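Local coordinates for protein O-ureido-L-serine synthase (Streptomyces lavendulae, PDB 3X44) that catalyses the pyridoxal 5'-phosphate-dependent addition of hydroxyurea to O-acetyl-L-serine, giving O-ureido-L-serine for D-cycloserine biosynthesis, and also makes L-cysteine from sulfide, at residues D44-E55 with A77-Y87; T10-L19 with V29-P38. The protein carries 1 engineered substitution. All blocks are in the same frame, centred on the assembly; numbering follows the deposited sequence.

How the interactions relate
These two contacts, whose centres lie about 20 Å apart, flank the cofactor site from different parts of the fold. Interaction 2 comes first along the chain: it forms the antiparallel hairpin of strands 16-18 and 28-33 at the margin of the mixed sheet within this chain, where the backbones of I16 and R18 bond to a neighbouring subunit. Strand 28-33 leads on to helix 43-56, which interaction 1 packs against helix 73-85. The engineered A43, at the position of the cofactor-binding lysine, lies in that helix, just before 44-55. A direct salt bridge, R45 NE to E34 OE2 at 2.7 Å, ties the two contacts together, and both reach the same neighbouring subunit.

Interaction 1 (D44-E55 with A77-Y87); sequences DRLALSVVLDAE and ALAMVAAARGY
E55 OE1 is gripped by two donors, NE of R85 at the end of the other helix, 2.8 Å away, and OH of Y87 just beyond it, at 2.7 Å; they reach it from opposite faces of the carboxylate. This is the outer end of a helix-helix packing in the pyridoxal-phosphate enzyme fold, the segments 44-55 and 77-85 crossing at -49° with their axes 8.5 Å apart. R85 takes E55 side-on: NE holds OE1 from the syn side while NH2 meets the syn lone pair of OE2 at 2.7 Å. The NH2 bond is the more bent, 136° at the hydrogen, in keeping with the 45° turn between the carboxylate and guanidinium planes. A bend at chi3 swings the arginine round to this position, and L52 CD2 lies over the centre of one guanidinium face. Two nearby donors probably help to stabilise the negative charge of E55.

Further inward the contact is apolar. V51 splits its work: CG1 rests against R85 CD and Y87 CE2, whereas CG2 meets V81 CG1 and L78 CD2. The small side chains of A47 and A77 let the backbones close in near the cofactor end, where A77 lies about 4 Å, side chain to side chain, from the engineered A43. D44, whose OD1 accepts from G39 N, lies beside M80; the methionine CE touches that same OD1 at 3.5 Å.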
loop_
_atom_site.group_PDB
_atom_site.type_symbol
_atom_site.label_atom_id
_atom_site.label_comp_id
_atom_site.label_asym_id
_atom_site.label_seq_id
_atom_site.Cartn_x
_atom_site.Cartn_y
_atom_site.Cartn_z
ATOM N N ASP A 44 -6.984 -13.802 -12.751
ATOM C CA ASP A 44 -7.270 -13.937 -11.329
ATOM C C ASP A 44 -8.487 -13.108 -10.903
ATOM O O ASP A 44 -9.245 -13.509 -10.014
ATOM C CB ASP A 44 -6.067 -13.479 -10.509
ATOM C CG ASP A 44 -4.973 -14.526 -10.418
ATOM O OD1 ASP A 44 -4.118 -14.375 -9.526
ATOM O OD2 ASP A 44 -4.950 -15.483 -11.219
ATOM N N ARG A 45 -8.662 -11.945 -11.527
ATOM C CA ARG A 45 -9.773 -11.065 -11.187
ATOM C C ARG A 45 -11.122 -11.687 -11.535
ATOM O O ARG A 45 -12.083 -11.579 -10.777
ATOM C CB ARG A 45 -9.624 -9.722 -11.904
ATOM C CG ARG A 45 -8.384 -8.928 -11.502
ATOM C CD ARG A 45 -8.142 -7.780 -12.474
ATOM N NE ARG A 45 -6.866 -7.107 -12.246
ATOM C CZ ARG A 45 -6.711 -6.045 -11.459
ATOM N NH1 ARG A 45 -7.756 -5.535 -10.820
ATOM N NH2 ARG A 45 -5.509 -5.490 -11.317
ATOM N N LEU A 46 -11.181 -12.335 -12.690
ATOM C CA LEU A 46 -12.398 -12.977 -13.145
ATOM C C LEU A 46 -12.690 -14.218 -12.302
ATOM O O LEU A 46 -13.815 -14.414 -11.844
ATOM C CB LEU A 46 -12.247 -13.365 -14.618
ATOM C CG LEU A 46 -13.358 -14.138 -15.329
ATOM C CD1 LEU A 46 -13.241 -13.897 -16.826
ATOM C CD2 LEU A 46 -13.243 -15.625 -15.029
ATOM N N ALA A 47 -11.668 -15.046 -12.094
ATOM C CA ALA A 47 -11.822 -16.274 -11.327
ATOM C C ALA A 47 -12.400 -16.037 -9.940
ATOM O O ALA A 47 -13.323 -16.730 -9.522
ATOM C CB ALA A 47 -10.486 -16.993 -11.222
ATOM N N LEU A 48 -11.844 -15.062 -9.231
ATOM C CA LEU A 48 -12.306 -14.729 -7.889
ATOM C C LEU A 48 -13.730 -14.183 -7.938
ATOM O O LEU A 48 -14.593 -14.576 -7.148
ATOM C CB LEU A 48 -11.383 -13.678 -7.264
ATOM C CG LEU A 48 -11.772 -13.165 -5.878
ATOM C CD1 LEU A 48 -11.617 -14.284 -4.860
ATOM C CD2 LEU A 48 -10.904 -11.977 -5.511
ATOM N N SER A 49 -13.967 -13.279 -8.883
ATOM C CA SER A 49 -15.267 -12.657 -9.022
ATOM C C SER A 49 -16.399 -13.631 -9.287
ATOM O O SER A 49 -17.424 -13.586 -8.613
ATOM C CB SER A 49 -15.243 -11.615 -10.134
ATOM O OG SER A 49 -16.463 -10.896 -10.140
ATOM N N VAL A 50 -16.214 -14.500 -10.274
ATOM C CA VAL A 50 -17.235 -15.472 -10.631
ATOM C C VAL A 50 -17.534 -16.423 -9.473
ATOM O O VAL A 50 -18.694 -16.740 -9.200
ATOM C CB VAL A 50 -16.806 -16.292 -11.872
ATOM C CG1 VAL A 50 -17.821 -17.389 -12.143
ATOM C CG2 VAL A 50 -16.674 -15.367 -13.091
ATOM N N VAL A 51 -16.483 -16.864 -8.793
ATOM C CA VAL A 51 -16.619 -17.775 -7.661
ATOM C C VAL A 51 -17.335 -17.106 -6.482
ATOM O O VAL A 51 -18.261 -17.679 -5.901
ATOM C CB VAL A 51 -15.230 -18.282 -7.207
ATOM C CG1 VAL A 51 -15.310 -18.901 -5.821
ATOM C CG2 VAL A 51 -14.715 -19.293 -8.206
ATOM N N LEU A 52 -16.912 -15.896 -6.133
ATOM C CA LEU A 52 -17.536 -15.159 -5.034
ATOM C C LEU A 52 -19.011 -14.893 -5.341
ATOM O O LEU A 52 -19.877 -15.055 -4.484
ATOM C CB LEU A 52 -16.817 -13.827 -4.808
ATOM C CG LEU A 52 -15.389 -13.870 -4.252
ATOM C CD1 LEU A 52 -14.895 -12.450 -4.055
ATOM C CD2 LEU A 52 -15.343 -14.642 -2.939
ATOM N N ASP A 53 -19.285 -14.488 -6.578
ATOM C CA ASP A 53 -20.646 -14.201 -7.019
ATOM C C ASP A 53 -21.510 -15.456 -6.919
ATOM O O ASP A 53 -22.643 -15.412 -6.435
ATOM C CB ASP A 53 -20.620 -13.708 -8.470
ATOM C CG ASP A 53 -22.012 -13.578 -9.070
ATOM O OD1 ASP A 53 -22.693 -12.583 -8.763
ATOM O OD2 ASP A 53 -22.413 -14.466 -9.849
ATOM N N ALA A 54 -20.959 -16.572 -7.387
ATOM C CA ALA A 54 -21.659 -17.851 -7.362
ATOM C C ALA A 54 -21.957 -18.265 -5.927
ATOM O O ALA A 54 -23.033 -18.793 -5.640
ATOM C CB ALA A 54 -20.825 -18.925 -8.054
ATOM N N GLU A 55 -21.002 -18.026 -5.032
ATOM C CA GLU A 55 -21.179 -18.367 -3.623
ATOM C C GLU A 55 -22.315 -17.547 -3.011
ATOM O O GLU A 55 -23.163 -18.085 -2.301
ATOM C CB GLU A 55 -19.893 -18.097 -2.831
ATOM C CG GLU A 55 -18.688 -18.908 -3.278
ATOM C CD GLU A 55 -17.456 -18.621 -2.442
ATOM O OE1 GLU A 55 -16.570 -19.496 -2.359
ATOM O OE2 GLU A 55 -17.376 -17.521 -1.863
ATOM N N ALA A 77 -6.188 -19.678 -13.110
ATOM C CA ALA A 77 -6.765 -18.912 -12.015
ATOM C C ALA A 77 -7.898 -19.654 -11.298
ATOM O O ALA A 77 -7.903 -19.752 -10.074
ATOM C CB ALA A 77 -7.259 -17.566 -12.535
ATOM N N LEU A 78 -8.865 -20.167 -12.051
ATOM C CA LEU A 78 -9.967 -20.889 -11.423
ATOM C C LEU A 78 -9.395 -22.061 -10.628
ATOM O O LEU A 78 -9.861 -22.371 -9.532
ATOM C CB LEU A 78 -10.964 -21.379 -12.478
ATOM C CG LEU A 78 -12.012 -20.309 -12.825
ATOM C CD1 LEU A 78 -12.742 -20.634 -14.108
ATOM C CD2 LEU A 78 -12.986 -20.192 -11.667
ATOM N N ALA A 79 -8.358 -22.689 -11.173
ATOM C CA ALA A 79 -7.720 -23.809 -10.495
ATOM C C ALA A 79 -7.183 -23.316 -9.161
ATOM O O ALA A 79 -7.400 -23.940 -8.120
ATOM C CB ALA A 79 -6.587 -24.365 -11.345
ATOM N N MET A 80 -6.491 -22.179 -9.203
ATOM C CA MET A 80 -5.915 -21.572 -8.006
ATOM C C MET A 80 -6.970 -21.190 -6.966
ATOM O O MET A 80 -6.791 -21.437 -5.771
ATOM C CB MET A 80 -5.107 -20.335 -8.390
ATOM C CG MET A 80 -4.300 -19.751 -7.250
ATOM S SD MET A 80 -3.790 -18.067 -7.562
ATOM C CE MET A 80 -5.325 -17.268 -8.039
ATOM N N VAL A 81 -8.058 -20.569 -7.415
ATOM C CA VAL A 81 -9.129 -20.181 -6.506
ATOM C C VAL A 81 -9.765 -21.447 -5.922
ATOM O O VAL A 81 -10.046 -21.525 -4.725
ATOM C CB VAL A 81 -10.223 -19.358 -7.234
ATOM C CG1 VAL A 81 -11.451 -19.229 -6.351
ATOM C CG2 VAL A 81 -9.687 -17.975 -7.604
ATOM N N ALA A 82 -9.974 -22.442 -6.773
ATOM C CA ALA A 82 -10.578 -23.696 -6.335
ATOM C C ALA A 82 -9.706 -24.362 -5.268
ATOM O O ALA A 82 -10.209 -24.812 -4.236
ATOM C CB ALA A 82 -10.766 -24.625 -7.530
ATOM N N ALA A 83 -8.397 -24.405 -5.513
ATOM C CA ALA A 83 -7.472 -25.016 -4.567
ATOM C C ALA A 83 -7.479 -24.262 -3.241
ATOM O O ALA A 83 -7.371 -24.857 -2.177
ATOM C CB ALA A 83 -6.055 -25.044 -5.150
ATOM N N ALA A 84 -7.625 -22.948 -3.306
ATOM C CA ALA A 84 -7.633 -22.143 -2.092
ATOM C C ALA A 84 -8.959 -22.193 -1.338
ATOM O O ALA A 84 -8.984 -22.217 -0.103
ATOM C CB ALA A 84 -7.292 -20.699 -2.428
ATOM N N ARG A 85 -10.058 -22.231 -2.079
ATOM C CA ARG A 85 -11.374 -22.213 -1.464
ATOM C C ARG A 85 -12.073 -23.553 -1.235
ATOM O O ARG A 85 -13.181 -23.587 -0.692
ATOM C CB ARG A 85 -12.277 -21.269 -2.263
ATOM C CG ARG A 85 -11.903 -19.811 -2.076
ATOM C CD ARG A 85 -12.839 -18.870 -2.825
ATOM N NE ARG A 85 -14.020 -18.515 -2.036
ATOM C CZ ARG A 85 -14.022 -17.655 -1.023
ATOM N NH1 ARG A 85 -12.902 -17.042 -0.655
ATOM N NH2 ARG A 85 -15.150 -17.403 -0.375
ATOM N N GLY A 86 -11.427 -24.646 -1.627
ATOM C CA GLY A 86 -12.012 -25.962 -1.426
ATOM C C GLY A 86 -12.963 -26.433 -2.512
ATOM O O GLY A 86 -13.998 -27.032 -2.217
ATOM N N TYR A 87 -12.618 -26.170 -3.768
ATOM C CA TYR A 87 -13.443 -26.594 -4.891
ATOM C C TYR A 87 -12.659 -27.519 -5.818
ATOM O O TYR A 87 -11.442 -27.684 -5.678
ATOM C CB TYR A 87 -13.924 -25.382 -5.698
ATOM C CG TYR A 87 -14.880 -24.483 -4.950
ATOM C CD1 TYR A 87 -16.107 -24.964 -4.498
ATOM C CD2 TYR A 87 -14.543 -23.157 -4.672
ATOM C CE1 TYR A 87 -16.981 -24.142 -3.784
ATOM C CE2 TYR A 87 -15.409 -22.334 -3.960
ATOM C CZ TYR A 87 -16.623 -22.833 -3.518
ATOM O OH TYR A 87 -17.483 -22.027 -2.807
#

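Interaction 2 (T10-L19 with V29-P38); sequences TIGRTPIVRL and VYVKVESFNP
T14 OG1 joins two charged side chains of 29-38: it donates to E34 OE1 at 2.7 Å and accepts from K32 NZ at 3.0 Å. Its chi1 of 57° sets the hydroxyl between the backbone N and the carbonyl carbon, within reach of both. This site lies at one end of a beta hairpin in which I16 and R18 form non-hydrogen-bonded pairs with K32 and Y30, flanking the hydrogen-bonded pair V17 and V31.

The buried, tightly packed face carries the valines: V17 CG2 meets V31 CG2 at 3.7 Å, and the methyls of L19 touch V29 and V31. Beyond the strands, P15 lays CG over one face of the F36 ring, 3.5 Å from its centroid, a CH-pi contact. Further back, G12 N points almost straight down the carbonyl of N37 OD1 at 2.8 Å, joining the two loops.

The R18 end, by contrast, is partly exposed and watered. The extended arginine runs over one face of the Y30 ring, with CG 4.2 Å from the centroid, and a water bridges L19 O and V29 N beside the L19 N to V29 O bond.

Opposite charges on the two partners of T14 OG1, K32 paired again with E159 and E34 with R45, should help to offset the cost of burial, and they couple this hairpin to helices 147-164 and 43-56.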
loop_
_atom_site.group_PDB
_atom_site.type_symbol
_atom_site.label_atom_id
_atom_site.label_comp_id
_atom_site.label_asym_id
_atom_site.label_seq_id
_atom_site.Cartn_x
_atom_site.Cartn_y
_atom_site.Cartn_z
ATOM N N THR A 10 -4.616 -11.104 -2.202
ATOM C CA THR A 10 -3.540 -10.371 -2.861
ATOM C C THR A 10 -3.882 -10.148 -4.323
ATOM O O THR A 10 -3.076 -9.622 -5.084
ATOM C CB THR A 10 -2.199 -11.127 -2.793
ATOM O OG1 THR A 10 -2.262 -12.290 -3.630
ATOM C CG2 THR A 10 -1.890 -11.538 -1.358
ATOM N N ILE A 11 -5.082 -10.561 -4.714
ATOM C CA ILE A 11 -5.517 -10.390 -6.090
ATOM C C ILE A 11 -5.866 -8.925 -6.376
ATOM O O ILE A 11 -6.519 -8.257 -5.571
ATOM C CB ILE A 11 -6.738 -11.294 -6.400
ATOM C CG1 ILE A 11 -6.273 -12.746 -6.560
ATOM C CG2 ILE A 11 -7.450 -10.808 -7.663
ATOM C CD1 ILE A 11 -7.394 -13.761 -6.684
ATOM N N GLY A 12 -5.413 -8.432 -7.527
ATOM C CA GLY A 12 -5.689 -7.061 -7.906
ATOM C C GLY A 12 -4.600 -6.110 -7.453
ATOM O O GLY A 12 -3.509 -6.543 -7.080
ATOM N N ARG A 13 -4.903 -4.816 -7.502
ATOM C CA ARG A 13 -3.980 -3.768 -7.104
ATOM C C ARG A 13 -2.600 -3.962 -7.725
ATOM O O ARG A 13 -1.586 -3.984 -7.029
ATOM C CB ARG A 13 -3.873 -3.720 -5.573
ATOM C CG ARG A 13 -5.140 -3.212 -4.902
ATOM C CD ARG A 13 -5.062 -3.330 -3.389
ATOM N NE ARG A 13 -4.462 -4.595 -2.964
ATOM C CZ ARG A 13 -5.144 -5.709 -2.719
ATOM N NH1 ARG A 13 -6.464 -5.730 -2.854
ATOM N NH2 ARG A 13 -4.502 -6.810 -2.342
ATOM N N THR A 14 -2.568 -4.097 -9.042
ATOM C CA THR A 14 -1.314 -4.291 -9.748
ATOM C C THR A 14 -0.649 -2.974 -10.110
ATOM O O THR A 14 -1.312 -1.978 -10.379
ATOM C CB THR A 14 -1.521 -5.094 -11.029
ATOM O OG1 THR A 14 -2.474 -4.425 -11.862
ATOM C CG2 THR A 14 -2.036 -6.482 -10.698
ATOM N N PRO A 15 0.687 -2.960 -10.123
ATOM C CA PRO A 15 1.417 -1.739 -10.457
ATOM C C PRO A 15 1.309 -1.321 -11.912
ATOM O O PRO A 15 1.121 -2.151 -12.802
ATOM C CB PRO A 15 2.867 -2.054 -10.072
ATOM C CG PRO A 15 2.964 -3.525 -10.017
ATOM C CD PRO A 15 1.580 -4.095 -9.823
ATOM N N ILE A 16 1.397 -0.016 -12.126
ATOM C CA ILE A 16 1.401 0.563 -13.456
ATOM C C ILE A 16 2.760 1.254 -13.478
ATOM O O ILE A 16 3.076 2.053 -12.592
ATOM C CB ILE A 16 0.275 1.607 -13.652
ATOM C CG1 ILE A 16 -1.078 0.899 -13.766
ATOM C CG2 ILE A 16 0.517 2.409 -14.940
ATOM C CD1 ILE A 16 -2.240 1.859 -13.906
ATOM N N VAL A 17 3.575 0.927 -14.468
ATOM C CA VAL A 17 4.910 1.498 -14.566
ATOM C C VAL A 17 5.180 2.134 -15.926
ATOM O O VAL A 17 4.636 1.718 -16.955
ATOM C CB VAL A 17 5.994 0.416 -14.289
ATOM C CG1 VAL A 17 5.436 -0.648 -13.353
ATOM C CG2 VAL A 17 6.448 -0.234 -15.597
ATOM N N ARG A 18 6.048 3.135 -15.922
ATOM C CA ARG A 18 6.396 3.837 -17.145
ATOM C C ARG A 18 7.494 3.108 -17.910
ATOM O O ARG A 18 8.424 2.571 -17.308
ATOM C CB ARG A 18 6.868 5.250 -16.791
ATOM C CG ARG A 18 7.140 6.166 -17.965
ATOM C CD ARG A 18 7.428 7.574 -17.464
ATOM N NE ARG A 18 7.807 8.484 -18.541
ATOM C CZ ARG A 18 8.969 8.434 -19.188
ATOM N NH1 ARG A 18 9.873 7.517 -18.870
ATOM N NH2 ARG A 18 9.227 9.302 -20.158
ATOM N N LEU A 19 7.378 3.065 -19.234
ATOM C CA LEU A 19 8.425 2.450 -20.040
ATOM C C LEU A 19 9.519 3.525 -20.094
ATOM O O LEU A 19 9.236 4.705 -20.318
ATOM C CB LEU A 19 7.914 2.115 -21.451
ATOM C CG LEU A 19 6.860 0.999 -21.534
ATOM C CD1 LEU A 19 6.710 0.511 -22.978
ATOM C CD2 LEU A 19 7.266 -0.159 -20.630
ATOM N N VAL A 29 4.586 6.155 -22.185
ATOM C CA VAL A 29 3.811 4.932 -22.271
ATOM C C VAL A 29 3.913 4.207 -20.944
ATOM O O VAL A 29 5.008 3.920 -20.469
ATOM C CB VAL A 29 4.330 4.002 -23.393
ATOM C CG1 VAL A 29 3.500 2.721 -23.437
ATOM C CG2 VAL A 29 4.258 4.716 -24.738
ATOM N N TYR A 30 2.762 3.931 -20.346
ATOM C CA TYR A 30 2.708 3.235 -19.071
ATOM C C TYR A 30 2.095 1.867 -19.321
ATOM O O TYR A 30 1.368 1.687 -20.293
ATOM C CB TYR A 30 1.856 4.023 -18.079
ATOM C CG TYR A 30 2.512 5.286 -17.554
ATOM C CD1 TYR A 30 2.328 6.509 -18.201
ATOM C CD2 TYR A 30 3.287 5.263 -16.391
ATOM C CE1 TYR A 30 2.896 7.679 -17.699
ATOM C CE2 TYR A 30 3.859 6.437 -15.884
ATOM C CZ TYR A 30 3.656 7.636 -16.543
ATOM O OH TYR A 30 4.197 8.793 -16.037
ATOM N N VAL A 31 2.394 0.903 -18.457
ATOM C CA VAL A 31 1.864 -0.445 -18.612
ATOM C C VAL A 31 1.354 -1.031 -17.291
ATOM O O VAL A 31 1.979 -0.849 -16.243
ATOM C CB VAL A 31 2.946 -1.405 -19.211
ATOM C CG1 VAL A 31 3.250 -1.011 -20.644
ATOM C CG2 VAL A 31 4.228 -1.362 -18.379
ATOM N N LYS A 32 0.200 -1.703 -17.344
ATOM C CA LYS A 32 -0.378 -2.346 -16.161
ATOM C C LYS A 32 0.131 -3.779 -16.167
ATOM O O LYS A 32 -0.162 -4.557 -17.084
ATOM C CB LYS A 32 -1.914 -2.328 -16.214
ATOM C CG LYS A 32 -2.596 -2.555 -14.854
ATOM C CD LYS A 32 -3.890 -1.741 -14.704
ATOM C CE LYS A 32 -4.600 -2.015 -13.372
ATOM N NZ LYS A 32 -3.744 -1.761 -12.158
ATOM N N VAL A 33 0.906 -4.115 -15.143
ATOM C CA VAL A 33 1.518 -5.429 -15.014
ATOM C C VAL A 33 0.702 -6.415 -14.186
ATOM O O VAL A 33 0.921 -6.571 -12.986
ATOM C CB VAL A 33 2.924 -5.287 -14.395
ATOM C CG1 VAL A 33 3.754 -6.536 -14.677
ATOM C CG2 VAL A 33 3.596 -4.057 -14.966
ATOM N N GLU A 34 -0.223 -7.097 -14.855
ATOM C CA GLU A 34 -1.104 -8.072 -14.217
ATOM C C GLU A 34 -0.405 -9.364 -13.780
ATOM O O GLU A 34 -1.012 -10.212 -13.133
ATOM C CB GLU A 34 -2.260 -8.401 -15.166
ATOM C CG GLU A 34 -3.166 -7.207 -15.445
ATOM C CD GLU A 34 -3.875 -6.713 -14.201
ATOM O OE1 GLU A 34 -3.851 -5.491 -13.939
ATOM O OE2 GLU A 34 -4.461 -7.551 -13.484
ATOM N N SER A 35 0.868 -9.510 -14.135
ATOM C CA SER A 35 1.625 -10.696 -13.755
ATOM C C SER A 35 1.794 -10.710 -12.239
ATOM O O SER A 35 2.045 -11.753 -11.644
ATOM C CB SER A 35 3.002 -10.687 -14.429
ATOM O OG SER A 35 3.710 -9.512 -14.092
ATOM N N PHE A 36 1.649 -9.538 -11.621
ATOM C CA PHE A 36 1.789 -9.403 -10.175
ATOM C C PHE A 36 0.659 -10.093 -9.397
ATOM O O PHE A 36 0.711 -10.192 -8.164
ATOM C CB PHE A 36 1.865 -7.920 -9.788
ATOM C CG PHE A 36 3.234 -7.305 -9.987
ATOM C CD1 PHE A 36 4.180 -7.327 -8.962
ATOM C CD2 PHE A 36 3.568 -6.694 -11.193
ATOM C CE1 PHE A 36 5.437 -6.750 -9.137
ATOM C CE2 PHE A 36 4.821 -6.114 -11.379
ATOM C CZ PHE A 36 5.760 -6.141 -10.347
ATOM N N ASN A 37 -0.368 -10.555 -10.106
ATOM C CA ASN A 37 -1.461 -11.268 -9.452
ATOM C C ASN A 37 -0.877 -12.621 -9.044
ATOM O O ASN A 37 0.010 -13.143 -9.724
ATOM C CB ASN A 37 -2.630 -11.473 -10.427
ATOM C CG ASN A 37 -3.536 -10.259 -10.509
ATOM O OD1 ASN A 37 -3.923 -9.689 -9.485
ATOM N ND2 ASN A 37 -3.875 -9.852 -11.726
ATOM N N PRO A 38 -1.378 -13.217 -7.947
ATOM C CA PRO A 38 -0.858 -14.516 -7.489
ATOM C C PRO A 38 -0.908 -15.626 -8.536
ATOM O O PRO A 38 -0.053 -16.515 -8.546
ATOM C CB PRO A 38 -1.710 -14.844 -6.256
ATOM C CG PRO A 38 -2.941 -13.985 -6.393
ATOM C CD PRO A 38 -2.474 -12.728 -7.090
HETATM O O HOH W 1 7.313 6.255 -21.628
#